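Uncharacterized protein (Bacteroides vulgatus, PDB 4FMR) is of unknown function but probably binds DNA through an HU/IHF-like N-terminal domain that is followed by an Ig-like domain. Local coordinates at residues V5-L10 and R120-G125; Q85-A90 and S101-L106; T129-G134 and R231-T236; V170-A175 and L213-Q218; T183-D188 and L198-P203. All blocks are in the same frame, centred on the assembly; numbering follows the deposited sequence.

Contact 1. Residues V5-L10 and R120-G125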
# COMPACT_ATOMS: atom_id res chain seq x y z
N VAL B 5 -3.65 21.43 3.33
CA VAL B 5 -3.26 21.43 4.73
C VAL B 5 -3.71 20.12 5.39
O VAL B 5 -4.87 19.72 5.29
CB VAL B 5 -3.77 22.68 5.54
CG1 VAL B 5 -3.18 22.71 6.95
CG2 VAL B 5 -3.44 23.98 4.83
N LEU B 6 -2.77 19.45 6.06
CA LEU B 6 -3.04 18.28 6.89
C LEU B 6 -2.90 18.70 8.37
O LEU B 6 -1.95 19.41 8.71
CB LEU B 6 -2.14 17.06 6.58
CG LEU B 6 -2.33 16.34 5.24
CD1 LEU B 6 -1.28 15.28 5.07
CD2 LEU B 6 -3.69 15.72 5.12
N LYS B 7 -3.87 18.32 9.22
CA LYS B 7 -3.84 18.62 10.66
C LYS B 7 -3.37 17.38 11.41
O LYS B 7 -3.88 16.29 11.16
CB LYS B 7 -5.22 19.09 11.16
CG LYS B 7 -5.66 20.43 10.59
CD LYS B 7 -7.12 20.67 10.91
CE LYS B 7 -7.61 21.99 10.39
NZ LYS B 7 -8.98 22.28 10.89
N ALA B 8 -2.36 17.53 12.30
CA ALA B 8 -1.83 16.37 13.00
C ALA B 8 -1.60 16.61 14.50
O ALA B 8 -1.10 17.67 14.90
CB ALA B 8 -0.52 15.93 12.36
N TRP B 9 -1.94 15.60 15.31
CA TRP B 9 -1.74 15.54 16.76
C TRP B 9 -0.41 14.91 17.10
O TRP B 9 0.13 14.13 16.30
CB TRP B 9 -2.85 14.72 17.46
CG TRP B 9 -4.24 15.23 17.32
CD1 TRP B 9 -5.28 14.61 16.68
CD2 TRP B 9 -4.80 16.39 17.96
NE1 TRP B 9 -6.44 15.34 16.84
CE2 TRP B 9 -6.17 16.44 17.61
CE3 TRP B 9 -4.27 17.39 18.78
CZ2 TRP B 9 -7.01 17.47 18.04
CZ3 TRP B 9 -5.10 18.42 19.21
CH2 TRP B 9 -6.45 18.46 18.83
N LEU B 10 0.07 15.16 18.32
CA LEU B 10 1.29 14.55 18.84
C LEU B 10 0.87 13.50 19.86
O LEU B 10 0.43 13.85 20.96
CB LEU B 10 2.26 15.60 19.42
CG LEU B 10 2.87 16.60 18.42
CD1 LEU B 10 3.39 17.83 19.13
CD2 LEU B 10 3.98 15.97 17.62
N ARG B 120 1.21 21.26 3.39
CA ARG B 120 1.87 21.60 4.64
C ARG B 120 1.16 20.86 5.80
O ARG B 120 -0.04 20.57 5.71
CB ARG B 120 1.92 23.12 4.87
CG ARG B 120 0.57 23.81 4.97
CD ARG B 120 0.74 25.25 5.42
NE ARG B 120 -0.55 25.85 5.79
CZ ARG B 120 -1.05 25.85 7.02
NH1 ARG B 120 -0.37 25.31 8.02
NH2 ARG B 120 -2.24 26.40 7.25
N VAL B 121 1.91 20.55 6.86
CA VAL B 121 1.39 19.88 8.06
C VAL B 121 1.23 20.94 9.15
O VAL B 121 2.20 21.63 9.50
CB VAL B 121 2.25 18.68 8.53
CG1 VAL B 121 1.62 17.99 9.74
CG2 VAL B 121 2.48 17.68 7.41
N ASP B 122 -0.01 21.09 9.65
CA ASP B 122 -0.37 22.01 10.72
C ASP B 122 -0.44 21.19 12.02
O ASP B 122 -1.40 20.44 12.23
CB ASP B 122 -1.69 22.73 10.38
CG ASP B 122 -2.35 23.53 11.50
OD1 ASP B 122 -1.61 24.15 12.31
OD2 ASP B 122 -3.60 23.58 11.53
N VAL B 123 0.64 21.28 12.84
CA VAL B 123 0.79 20.55 14.11
C VAL B 123 -0.09 21.24 15.17
O VAL B 123 0.09 22.42 15.45
CB VAL B 123 2.28 20.43 14.55
CG1 VAL B 123 2.41 19.66 15.87
CG2 VAL B 123 3.13 19.77 13.46
N LEU B 124 -1.06 20.49 15.72
CA LEU B 124 -2.04 20.98 16.71
C LEU B 124 -1.53 20.79 18.15
O LEU B 124 -2.19 21.23 19.11
CB LEU B 124 -3.39 20.24 16.55
CG LEU B 124 -4.07 20.19 15.17
CD1 LEU B 124 -5.23 19.23 15.20
CD2 LEU B 124 -4.56 21.56 14.73
N GLY B 125 -0.38 20.13 18.29
CA GLY B 125 0.22 19.81 19.57
C GLY B 125 -0.25 18.45 20.06
O GLY B 125 -0.54 17.57 19.25
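Five backbone hydrogen bonds join residues 5-10 and 120-125 as parallel neighbours in a sheet. Leu6 takes part twice: its N reaches Arg120 O at 3.0 Å, and its O receives Asp122 N at 2.7 Å, both nearly along the C=O axis of the acceptor. Ala8 repeats the scheme, donating to Asp122 O and accepting from Leu124 N. At the far end Leu10 N meets Gly125 O at 2.7 Å, but the bond is bent to 140° at the hydrogen and enters from above the carbonyl plane.

Apolar packing differs on the two faces. On the face of Val5, Lys7 and Trp9, Leu124 lies over the indole: its CD1 sits 3.7 Å from the centroid of the six-membered ring of Trp9, almost on the ring normal, while CB approaches CZ3. Arg120, with CG in the crowded position between backbone N and carbonyl carbon, runs beside Val5 and lays one guanidinium face on both its methyls, Val5 CG2 lying 3.6 Å from Arg120 NE. On the other face Ala8 CB meets Val121 CG1 at 4.0 Å. Met70, Phe86 and Trp95 of the second subunit pack against this face, at Leu6, Ala8 and Val121.

Among charged groups, Lys7 NZ and Asp122 OD2 remain 5.6 Å apart, without a salt bridge. The arrangement, a parallel pair, joins an early and a late strand of the HU/IHF-like part at the dimer interface.

Contact 2. Residues Q85-A90 and S101-L106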
# COMPACT_ATOMS: atom_id res chain seq x y z
N GLN B 85 0.86 -10.00 -5.13
CA GLN B 85 1.85 -10.58 -4.22
C GLN B 85 1.27 -11.86 -3.62
O GLN B 85 0.04 -12.01 -3.59
CB GLN B 85 2.26 -9.59 -3.11
CG GLN B 85 2.75 -8.24 -3.56
CD GLN B 85 4.25 -8.19 -3.62
OE1 GLN B 85 4.85 -8.47 -4.64
NE2 GLN B 85 4.87 -7.80 -2.53
N PHE B 86 2.13 -12.71 -3.06
CA PHE B 86 1.74 -13.99 -2.44
C PHE B 86 2.06 -14.03 -0.94
O PHE B 86 3.05 -13.45 -0.49
CB PHE B 86 2.47 -15.16 -3.13
CG PHE B 86 2.22 -15.20 -4.63
CD1 PHE B 86 0.94 -15.43 -5.13
CD2 PHE B 86 3.25 -14.96 -5.53
CE1 PHE B 86 0.70 -15.45 -6.51
CE2 PHE B 86 3.02 -15.00 -6.91
CZ PHE B 86 1.74 -15.25 -7.39
N ARG B 87 1.21 -14.72 -0.18
CA ARG B 87 1.46 -14.93 1.26
C ARG B 87 1.64 -16.40 1.51
O ARG B 87 1.08 -17.23 0.80
CB ARG B 87 0.34 -14.38 2.15
CG ARG B 87 0.13 -12.88 2.14
CD ARG B 87 -0.78 -12.45 3.28
NE ARG B 87 -1.66 -11.32 2.94
CZ ARG B 87 -1.33 -10.04 3.06
NH1 ARG B 87 -0.13 -9.69 3.48
NH2 ARG B 87 -2.20 -9.10 2.71
N GLY B 88 2.43 -16.72 2.53
CA GLY B 88 2.66 -18.08 2.97
C GLY B 88 3.75 -18.81 2.23
O GLY B 88 4.13 -18.45 1.11
N VAL B 89 4.22 -19.86 2.88
CA VAL B 89 5.26 -20.80 2.46
C VAL B 89 4.73 -21.74 1.36
O VAL B 89 3.56 -22.14 1.40
CB VAL B 89 5.72 -21.61 3.73
CG1 VAL B 89 6.69 -22.74 3.39
CG2 VAL B 89 6.32 -20.69 4.79
N ALA B 90 5.62 -22.14 0.43
CA ALA B 90 5.33 -23.18 -0.55
C ALA B 90 5.49 -24.58 0.11
O ALA B 90 6.62 -25.01 0.44
CB ALA B 90 6.25 -23.03 -1.75
N SER B 101 -2.28 -17.28 -0.10
CA SER B 101 -3.22 -16.28 -0.58
C SER B 101 -2.54 -15.24 -1.47
O SER B 101 -1.31 -15.08 -1.47
CB SER B 101 -3.92 -15.59 0.59
OG SER B 101 -3.03 -14.90 1.46
N ILE B 102 -3.37 -14.58 -2.27
CA ILE B 102 -3.03 -13.49 -3.16
C ILE B 102 -3.56 -12.20 -2.55
O ILE B 102 -4.64 -12.19 -1.95
CB ILE B 102 -3.62 -13.73 -4.58
CG1 ILE B 102 -3.29 -15.13 -5.15
CG2 ILE B 102 -3.25 -12.59 -5.57
CD1 ILE B 102 -4.19 -15.53 -6.40
N TYR B 103 -2.80 -11.12 -2.71
CA TYR B 103 -3.21 -9.77 -2.38
C TYR B 103 -2.54 -8.88 -3.39
O TYR B 103 -1.67 -9.33 -4.16
CB TYR B 103 -2.90 -9.36 -0.91
CG TYR B 103 -1.43 -9.18 -0.60
CD1 TYR B 103 -0.62 -10.26 -0.29
CD2 TYR B 103 -0.86 -7.91 -0.61
CE1 TYR B 103 0.73 -10.09 0.03
CE2 TYR B 103 0.50 -7.73 -0.31
CZ TYR B 103 1.28 -8.82 0.03
OH TYR B 103 2.60 -8.62 0.32
N VAL B 104 -2.97 -7.63 -3.44
CA VAL B 104 -2.37 -6.65 -4.32
C VAL B 104 -1.69 -5.63 -3.43
O VAL B 104 -2.32 -5.05 -2.54
CB VAL B 104 -3.40 -6.01 -5.31
CG1 VAL B 104 -2.80 -4.86 -6.12
CG2 VAL B 104 -3.99 -7.06 -6.23
N SER B 105 -0.42 -5.46 -3.64
CA SER B 105 0.38 -4.46 -2.94
C SER B 105 0.26 -3.13 -3.68
O SER B 105 0.48 -3.09 -4.89
CB SER B 105 1.83 -4.89 -2.85
OG SER B 105 2.47 -4.02 -1.94
N LEU B 106 -0.11 -2.05 -2.97
CA LEU B 106 -0.31 -0.77 -3.61
C LEU B 106 0.61 0.29 -3.04
O LEU B 106 0.82 0.35 -1.83
CB LEU B 106 -1.78 -0.32 -3.50
CG LEU B 106 -2.81 -1.23 -4.18
CD1 LEU B 106 -4.13 -1.06 -3.55
CD2 LEU B 106 -2.90 -0.98 -5.70
O HOH W 1 4.92 -6.85 -0.13
O HOH W 2 4.06 -11.07 0.54
O HOH W 3 -3.95 -12.32 1.61
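Gln85, Tyr103 and Arg87 form a three-layer stack on one face of an antiparallel strand pair. The phenol is the middle layer. Tyr103 has CG in the crowded position between backbone N and carbonyl carbon (chi1 70°), and its ring lies across the neighbouring strand. Over one face comes Gln85 CB, 3.4 Å from Tyr103 CZ; over the opposite face the Arg87 guanidinium lies flat, its plane 9° from that of the ring. Arg87 CZ is 3.7 Å from the ring centroid, a cation-pi stack, with Arg87 NH2 above Tyr103 CG.

Gln85 CG, placed by chi1 (-55°), lies 3.5 Å from Ser105 CB. Waters finish the polar edges: one links Tyr103 OH to Phe86 O, and another joins Arg87 NE, 2.8 Å away, to Ser101 OG. The hydroxyl of Ser105 bonds to Asp145 of the second subunit.

Beneath the stack, Gln85 and Tyr103 form a hydrogen-bonded pair, Gln85 N donating to Tyr103 O at 2.8 Å and Tyr103 N to Gln85 O at 3.1 Å. Arg87 N continues the ladder to Ser101 O. This is a cross-strand Arg-aromatic stack on a beta-hairpin, which probably corresponds to the beta-arm of HU/IHF-like proteins.

Contact 3. Residues T129-G134 and R231-T236; sequences TKFYIG and RSTSHT
The ring of Phe131 is sandwiched between two side chains of the strand 231-236. Its CG is anti to the backbone N (chi1 174°), which carries the ring across to that strand. Over one face lies Arg231, its chain extended from CG to NE and its guanidinium turned only 6° from the ring plane. The stack is off-centre, with Arg231 CZ 4.4 Å from the Phe131 centroid, so that the charged group sits over CB and CG of Phe131 while Arg231 CG touches CE2. Over the opposite face comes a methyl, Thr233 CG2, at 3.8 Å from the Phe131 centroid, a CH-pi contact.

Thr233 divides its two branches: CG2 serves the ring and also meets Ile133 CG1 at 4.0 Å, whereas OG1 turns toward the backbone. There a water binds Thr233 OG1 at 2.5 Å, accepts from Ile133 N and donates to Ser234 O, bridging the two segments where direct backbone pairing is absent. Ile133 crosses His235 obliquely, its CG2 3.9 Å from His235 CB. The imidazole is fixed because His235 ND1 donates to a lone pair of Thr236 O, 2.7 Å away and in the ring plane, and it stacks on Phe146.

Strand 132-138 pairs with 153-159, and strand 231-240 with 209-217. The contact therefore joins the edge strand 132-138 of one sheet to strand 231-240 of the other, as in the beta-sandwich of an Ig-like domain.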
# COMPACT_ATOMS: atom_id res chain seq x y z
N THR B 129 -7.38 15.54 25.62
CA THR B 129 -7.76 14.55 26.64
C THR B 129 -6.79 13.36 26.65
O THR B 129 -6.12 13.10 25.65
CB THR B 129 -9.21 14.08 26.40
OG1 THR B 129 -9.62 13.25 27.49
CG2 THR B 129 -9.40 13.34 25.07
N LYS B 130 -6.73 12.64 27.79
CA LYS B 130 -5.90 11.44 27.92
C LYS B 130 -6.79 10.17 27.76
O LYS B 130 -6.65 9.20 28.50
CB LYS B 130 -5.11 11.45 29.25
CG LYS B 130 -3.77 12.19 29.16
CD LYS B 130 -2.75 11.46 28.24
CE LYS B 130 -1.54 12.28 27.88
NZ LYS B 130 -0.65 11.56 26.93
N PHE B 131 -7.69 10.21 26.76
CA PHE B 131 -8.60 9.13 26.37
C PHE B 131 -8.82 9.23 24.88
O PHE B 131 -9.64 10.03 24.40
CB PHE B 131 -9.93 9.19 27.15
CG PHE B 131 -10.98 8.20 26.71
CD1 PHE B 131 -10.72 6.83 26.71
CD2 PHE B 131 -12.26 8.62 26.38
CE1 PHE B 131 -11.70 5.91 26.33
CE2 PHE B 131 -13.25 7.70 26.02
CZ PHE B 131 -12.97 6.35 26.01
N TYR B 132 -8.05 8.42 24.14
CA TYR B 132 -8.06 8.43 22.69
C TYR B 132 -7.41 7.17 22.13
O TYR B 132 -6.69 6.47 22.84
CB TYR B 132 -7.32 9.68 22.15
CG TYR B 132 -5.86 9.75 22.56
CD1 TYR B 132 -4.88 9.06 21.85
CD2 TYR B 132 -5.46 10.51 23.66
CE1 TYR B 132 -3.54 9.10 22.24
CE2 TYR B 132 -4.12 10.56 24.05
CZ TYR B 132 -3.16 9.88 23.32
OH TYR B 132 -1.84 9.94 23.70
N ILE B 133 -7.67 6.94 20.84
CA ILE B 133 -7.09 5.90 20.01
C ILE B 133 -5.95 6.58 19.23
O ILE B 133 -6.22 7.48 18.43
CB ILE B 133 -8.16 5.24 19.09
CG1 ILE B 133 -9.31 4.59 19.91
CG2 ILE B 133 -7.50 4.24 18.14
CD1 ILE B 133 -10.62 4.21 19.13
N GLY B 134 -4.71 6.19 19.53
CA GLY B 134 -3.50 6.75 18.93
C GLY B 134 -3.13 6.12 17.61
O GLY B 134 -2.92 6.81 16.60
N ARG B 231 -17.93 7.10 28.66
CA ARG B 231 -17.36 8.05 27.71
C ARG B 231 -16.89 7.25 26.49
O ARG B 231 -16.69 6.03 26.58
CB ARG B 231 -16.25 8.93 28.34
CG ARG B 231 -15.08 8.17 28.98
CD ARG B 231 -14.02 9.14 29.48
NE ARG B 231 -12.82 8.43 29.92
CZ ARG B 231 -11.73 9.03 30.40
NH1 ARG B 231 -11.68 10.35 30.52
NH2 ARG B 231 -10.68 8.30 30.77
N SER B 232 -16.76 7.93 25.35
CA SER B 232 -16.45 7.35 24.05
C SER B 232 -15.36 8.08 23.34
O SER B 232 -15.28 9.31 23.41
CB SER B 232 -17.68 7.37 23.15
OG SER B 232 -18.68 6.53 23.69
N THR B 233 -14.54 7.31 22.62
CA THR B 233 -13.48 7.81 21.77
C THR B 233 -13.55 6.96 20.50
O THR B 233 -13.92 5.77 20.53
CB THR B 233 -12.12 7.86 22.48
OG1 THR B 233 -11.26 8.65 21.66
CG2 THR B 233 -11.49 6.46 22.72
N SER B 234 -13.26 7.59 19.36
CA SER B 234 -13.40 6.97 18.06
C SER B 234 -12.19 7.13 17.18
O SER B 234 -11.32 7.97 17.43
CB SER B 234 -14.60 7.60 17.34
OG SER B 234 -15.83 7.20 17.92
N HIS B 235 -12.17 6.33 16.12
CA HIS B 235 -11.19 6.36 15.05
C HIS B 235 -11.81 5.71 13.83
O HIS B 235 -12.50 4.70 13.97
CB HIS B 235 -9.85 5.68 15.43
CG HIS B 235 -8.73 6.12 14.54
ND1 HIS B 235 -8.63 5.68 13.23
CD2 HIS B 235 -7.75 7.03 14.76
CE1 HIS B 235 -7.59 6.31 12.70
NE2 HIS B 235 -7.02 7.11 13.60
N THR B 236 -11.54 6.25 12.64
CA THR B 236 -12.05 5.67 11.41
C THR B 236 -11.25 4.37 11.10
O THR B 236 -10.10 4.23 11.53
CB THR B 236 -11.98 6.69 10.27
OG1 THR B 236 -12.79 6.22 9.20
CG2 THR B 236 -10.54 6.97 9.80
O HOH W 4 -9.79 8.50 19.64

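Contact 4. Residues V170-A175 and L213-Q218; sequences VGVTLA and LTVTTQ
Valine and leucine side chains build an interlocking apolar face on this antiparallel strand pair. Leu174 and Leu213 extend together in one direction, with Leu174 CD2 resting against Leu213 CD1 at 3.8 Å. The other branch of Leu213, CD2, turns to Val172 and meets its CG1 at 4.0 Å, so the fork of Leu213 spans two residues of the opposing strand. Val172 CG2 makes a looser contact with Val215. From strand 132-138, Ile133 packs on Leu213 and Val215.

On the other face the bumps are smaller. Thr173 and Thr214 run alongside each other, Thr173 OG1 coming 3.5 Å from Thr214 CB. Gly171, lacking a side chain, takes up backbone angles that would jam a CB against the preceding carbonyl. A water sits beside it, held by Gly171 O, Thr173 OG1 and Thr216 OG1, the last at 2.7 Å. At the end of the pair Val170 CG2 packs roughly perpendicular to Gln218, 3.5 Å from Gln218 OE1, which accepts a hydrogen bond from Asp167 N.

Two hydrogen-bonded pairs hold this packing in register: Gly171 with Thr216, and Thr173 with Thr214, Thr214 N reaching Thr173 O at 2.9 Å. Ser234 and Ser232 bind the hydroxyls of Thr214 and Thr216. The chemistry thus implies a two-sided sheet, with an aliphatic side facing the domain core and a hydroxyl-lined side that accommodates water.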
# COMPACT_ATOMS: atom_id res chain seq x y z
N VAL B 170 -21.27 -0.01 27.18
CA VAL B 170 -19.82 -0.23 27.30
C VAL B 170 -19.39 -1.33 26.30
O VAL B 170 -20.07 -2.34 26.16
CB VAL B 170 -19.50 -0.57 28.79
CG1 VAL B 170 -18.18 -1.32 28.97
CG2 VAL B 170 -19.54 0.68 29.67
N GLY B 171 -18.31 -1.07 25.58
CA GLY B 171 -17.80 -1.98 24.56
C GLY B 171 -17.29 -1.32 23.30
O GLY B 171 -17.14 -0.09 23.24
N VAL B 172 -17.00 -2.14 22.29
CA VAL B 172 -16.49 -1.69 21.01
C VAL B 172 -17.59 -1.87 19.96
O VAL B 172 -18.22 -2.92 19.91
CB VAL B 172 -15.17 -2.39 20.58
CG1 VAL B 172 -14.54 -1.68 19.39
CG2 VAL B 172 -14.18 -2.44 21.75
N THR B 173 -17.83 -0.81 19.17
CA THR B 173 -18.80 -0.75 18.08
C THR B 173 -18.14 -0.29 16.78
O THR B 173 -17.13 0.42 16.79
CB THR B 173 -19.98 0.20 18.41
OG1 THR B 173 -19.47 1.49 18.70
CG2 THR B 173 -20.86 -0.30 19.56
N LEU B 174 -18.75 -0.70 15.67
CA LEU B 174 -18.38 -0.30 14.31
C LEU B 174 -19.60 0.23 13.63
O LEU B 174 -20.61 -0.47 13.56
CB LEU B 174 -17.80 -1.47 13.52
CG LEU B 174 -16.56 -2.12 14.11
CD1 LEU B 174 -16.54 -3.58 13.76
CD2 LEU B 174 -15.30 -1.41 13.65
N ALA B 175 -19.54 1.48 13.17
CA ALA B 175 -20.66 2.09 12.47
C ALA B 175 -20.28 2.24 11.01
O ALA B 175 -19.28 2.88 10.70
CB ALA B 175 -21.03 3.44 13.10
N LEU B 213 -15.01 3.28 14.25
CA LEU B 213 -14.76 2.41 15.39
C LEU B 213 -14.85 3.26 16.67
O LEU B 213 -14.18 4.29 16.79
CB LEU B 213 -13.41 1.66 15.28
CG LEU B 213 -13.14 0.60 16.38
CD1 LEU B 213 -12.30 -0.56 15.85
CD2 LEU B 213 -12.45 1.20 17.60
N THR B 214 -15.65 2.81 17.64
CA THR B 214 -15.83 3.53 18.90
C THR B 214 -15.60 2.60 20.08
O THR B 214 -16.05 1.46 20.07
CB THR B 214 -17.23 4.17 18.93
OG1 THR B 214 -17.34 5.04 17.80
CG2 THR B 214 -17.52 4.96 20.24
N VAL B 215 -14.84 3.11 21.08
CA VAL B 215 -14.54 2.49 22.37
C VAL B 215 -15.36 3.25 23.40
O VAL B 215 -15.12 4.44 23.58
CB VAL B 215 -13.01 2.48 22.72
CG1 VAL B 215 -12.79 2.03 24.17
CG2 VAL B 215 -12.21 1.59 21.75
N THR B 216 -16.35 2.59 24.02
CA THR B 216 -17.20 3.19 25.06
C THR B 216 -16.87 2.50 26.39
O THR B 216 -16.86 1.26 26.46
CB THR B 216 -18.68 3.09 24.69
OG1 THR B 216 -18.88 3.70 23.42
CG2 THR B 216 -19.60 3.73 25.73
N THR B 217 -16.56 3.29 27.43
CA THR B 217 -16.15 2.68 28.69
C THR B 217 -16.42 3.61 29.87
O THR B 217 -16.53 4.83 29.69
CB THR B 217 -14.64 2.29 28.62
OG1 THR B 217 -14.27 1.51 29.76
CG2 THR B 217 -13.70 3.49 28.43
N GLN B 218 -16.51 3.02 31.08
CA GLN B 218 -16.68 3.75 32.34
C GLN B 218 -15.35 3.72 33.14
O GLN B 218 -15.31 4.11 34.31
CB GLN B 218 -17.84 3.17 33.16
CG GLN B 218 -19.19 3.53 32.57
CD GLN B 218 -20.33 2.76 33.17
OE1 GLN B 218 -20.51 1.57 32.90
NE2 GLN B 218 -21.16 3.45 33.92
O HOH W 5 -18.93 1.73 21.51

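Contact 5. Residues T183-D188 and L198-P203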
# COMPACT_ATOMS: atom_id res chain seq x y z
N THR B 183 -22.50 -2.30 14.49
CA THR B 183 -22.21 -3.68 14.85
C THR B 183 -21.48 -3.63 16.18
O THR B 183 -20.40 -3.06 16.25
CB THR B 183 -21.35 -4.42 13.76
OG1 THR B 183 -22.00 -4.40 12.49
CG2 THR B 183 -21.01 -5.88 14.14
N LYS B 184 -22.06 -4.22 17.22
CA LYS B 184 -21.33 -4.25 18.46
C LYS B 184 -20.53 -5.55 18.53
O LYS B 184 -21.07 -6.64 18.31
CB LYS B 184 -22.23 -4.08 19.69
CG LYS B 184 -21.39 -3.88 20.96
CD LYS B 184 -22.20 -3.42 22.13
CE LYS B 184 -21.34 -3.37 23.35
NZ LYS B 184 -22.16 -3.14 24.57
N ILE B 185 -19.24 -5.43 18.83
CA ILE B 185 -18.35 -6.56 19.04
C ILE B 185 -18.70 -7.16 20.41
O ILE B 185 -18.79 -6.42 21.40
CB ILE B 185 -16.87 -6.07 18.91
CG1 ILE B 185 -16.51 -5.82 17.43
CG2 ILE B 185 -15.87 -7.04 19.59
CD1 ILE B 185 -15.52 -4.79 17.21
N ASP B 186 -18.90 -8.48 20.48
CA ASP B 186 -19.18 -9.16 21.75
C ASP B 186 -17.99 -8.93 22.68
O ASP B 186 -16.84 -8.97 22.22
CB ASP B 186 -19.46 -10.66 21.54
CG ASP B 186 -20.05 -11.38 22.76
OD1 ASP B 186 -19.45 -11.32 23.85
OD2 ASP B 186 -21.09 -12.06 22.59
N ASN B 187 -18.26 -8.63 23.95
CA ASN B 187 -17.24 -8.34 24.95
C ASN B 187 -16.21 -9.45 25.09
O ASN B 187 -15.07 -9.13 25.45
CB ASN B 187 -17.87 -8.07 26.32
CG ASN B 187 -18.44 -6.67 26.47
OD1 ASN B 187 -18.11 -5.73 25.73
ND2 ASN B 187 -19.26 -6.50 27.48
N ASP B 188 -16.57 -10.72 24.78
CA ASP B 188 -15.62 -11.84 24.87
C ASP B 188 -14.62 -11.80 23.69
O ASP B 188 -13.57 -12.45 23.78
CB ASP B 188 -16.33 -13.22 24.98
CG ASP B 188 -17.16 -13.74 23.81
OD1 ASP B 188 -17.29 -13.02 22.79
OD2 ASP B 188 -17.67 -14.88 23.91
N LEU B 198 -5.73 -2.38 23.19
CA LEU B 198 -6.82 -3.33 23.05
C LEU B 198 -6.56 -4.25 21.88
O LEU B 198 -6.24 -3.77 20.79
CB LEU B 198 -8.21 -2.67 22.83
CG LEU B 198 -8.78 -1.72 23.86
CD1 LEU B 198 -10.11 -1.14 23.35
CD2 LEU B 198 -8.94 -2.39 25.22
N ILE B 199 -6.78 -5.56 22.08
CA ILE B 199 -6.74 -6.54 21.01
C ILE B 199 -8.17 -7.05 20.86
O ILE B 199 -8.78 -7.52 21.83
CB ILE B 199 -5.70 -7.68 21.16
CG1 ILE B 199 -4.27 -7.08 21.31
CG2 ILE B 199 -5.77 -8.62 19.91
CD1 ILE B 199 -3.15 -8.06 21.58
N ILE B 200 -8.71 -6.91 19.66
CA ILE B 200 -10.07 -7.37 19.40
C ILE B 200 -10.06 -8.36 18.27
O ILE B 200 -9.13 -8.39 17.49
CB ILE B 200 -11.08 -6.17 19.12
CG1 ILE B 200 -10.70 -5.39 17.83
CG2 ILE B 200 -11.21 -5.25 20.34
CD1 ILE B 200 -11.74 -4.41 17.26
N LEU B 201 -11.11 -9.19 18.19
CA LEU B 201 -11.39 -10.09 17.07
C LEU B 201 -12.52 -9.46 16.30
O LEU B 201 -13.56 -9.22 16.88
CB LEU B 201 -11.74 -11.53 17.50
CG LEU B 201 -11.98 -12.52 16.30
CD1 LEU B 201 -10.75 -12.65 15.42
CD2 LEU B 201 -12.34 -13.90 16.79
N LEU B 202 -12.31 -9.13 15.04
CA LEU B 202 -13.37 -8.51 14.24
C LEU B 202 -14.36 -9.55 13.71
O LEU B 202 -13.91 -10.58 13.23
CB LEU B 202 -12.76 -7.72 13.04
CG LEU B 202 -11.96 -6.46 13.37
CD1 LEU B 202 -11.16 -6.00 12.16
CD2 LEU B 202 -12.87 -5.35 13.86
N PRO B 203 -15.69 -9.32 13.74
CA PRO B 203 -16.62 -10.30 13.12
C PRO B 203 -16.33 -10.51 11.62
O PRO B 203 -15.88 -9.58 10.92
CB PRO B 203 -18.02 -9.69 13.32
CG PRO B 203 -17.83 -8.59 14.32
CD PRO B 203 -16.42 -8.13 14.24
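Neither backbone pairing nor any polar bond links residues 183-188 to 198-203; the contact rests on a few aliphatic groups, with Ile185 at its centre. The nearest CA atoms, those of Ile185 and Leu202, are 7.2 Å apart, and side chains span the interval.

Ile185 has CG1 anti to its carbonyl carbon (chi1 -75°), and its CD1 touches Ile200 CD1 at 3.8 Å, methyl to methyl, the two side chains set roughly perpendicular. Ile200 reaches this point with its own CG1 in the crowded position between backbone N and carbonyl carbon (chi1 63°). Leu202 adds CD2, 4.3 Å from Ile185 CD1. Farther back along the same branch, Ile185 CG1 lies against Pro203 CD at 3.9 Å. Thr183 meets the proline tip to tip, its CG2 4.2 Å from Pro203 CG.

Past Ile185 the chain turns away. Asp186 OD1 accepts a hydrogen bond from Asp188 N at 3.1 Å, almost straight at 179° and through the anti lone pair of the carboxylate oxygen, which forms an Asx turn.

Strand 182-184 borders strand 171-176, whose Val172 and Leu174 also pack on Ile185. Strand 197-201 belongs to the other sheet, where Phe154 packs on Ile200 and Leu202. The contact is thus a piece of the apolar core between the two sheets of an Ig-like beta-sandwich.

Overall arrangement
Contacts 1 and 2 belong to the DNA-binding family domain, and contacts 3 to 5 build the Ig-like part. Contact 2 falls within the chain span bracketed by contact 1, yet their centres are 35 Å apart, on opposite sides of the chain's centre, and both touch the second subunit. Strand 119-126 leads into strand 132-138, so contact 3 follows contact 1. Along the chain, contacts 4 and 5 fall between the two segments of contact 3. Strands 231-240, 209-217, 171-176 and 182-184 are successive neighbours in one sheet; the centres of contacts 3 and 4 are 10 Å apart, those of 4 and 5 9 Å. The Ig-like contacts thus form one body, the N-terminal ones being dispersed and dimer-linked.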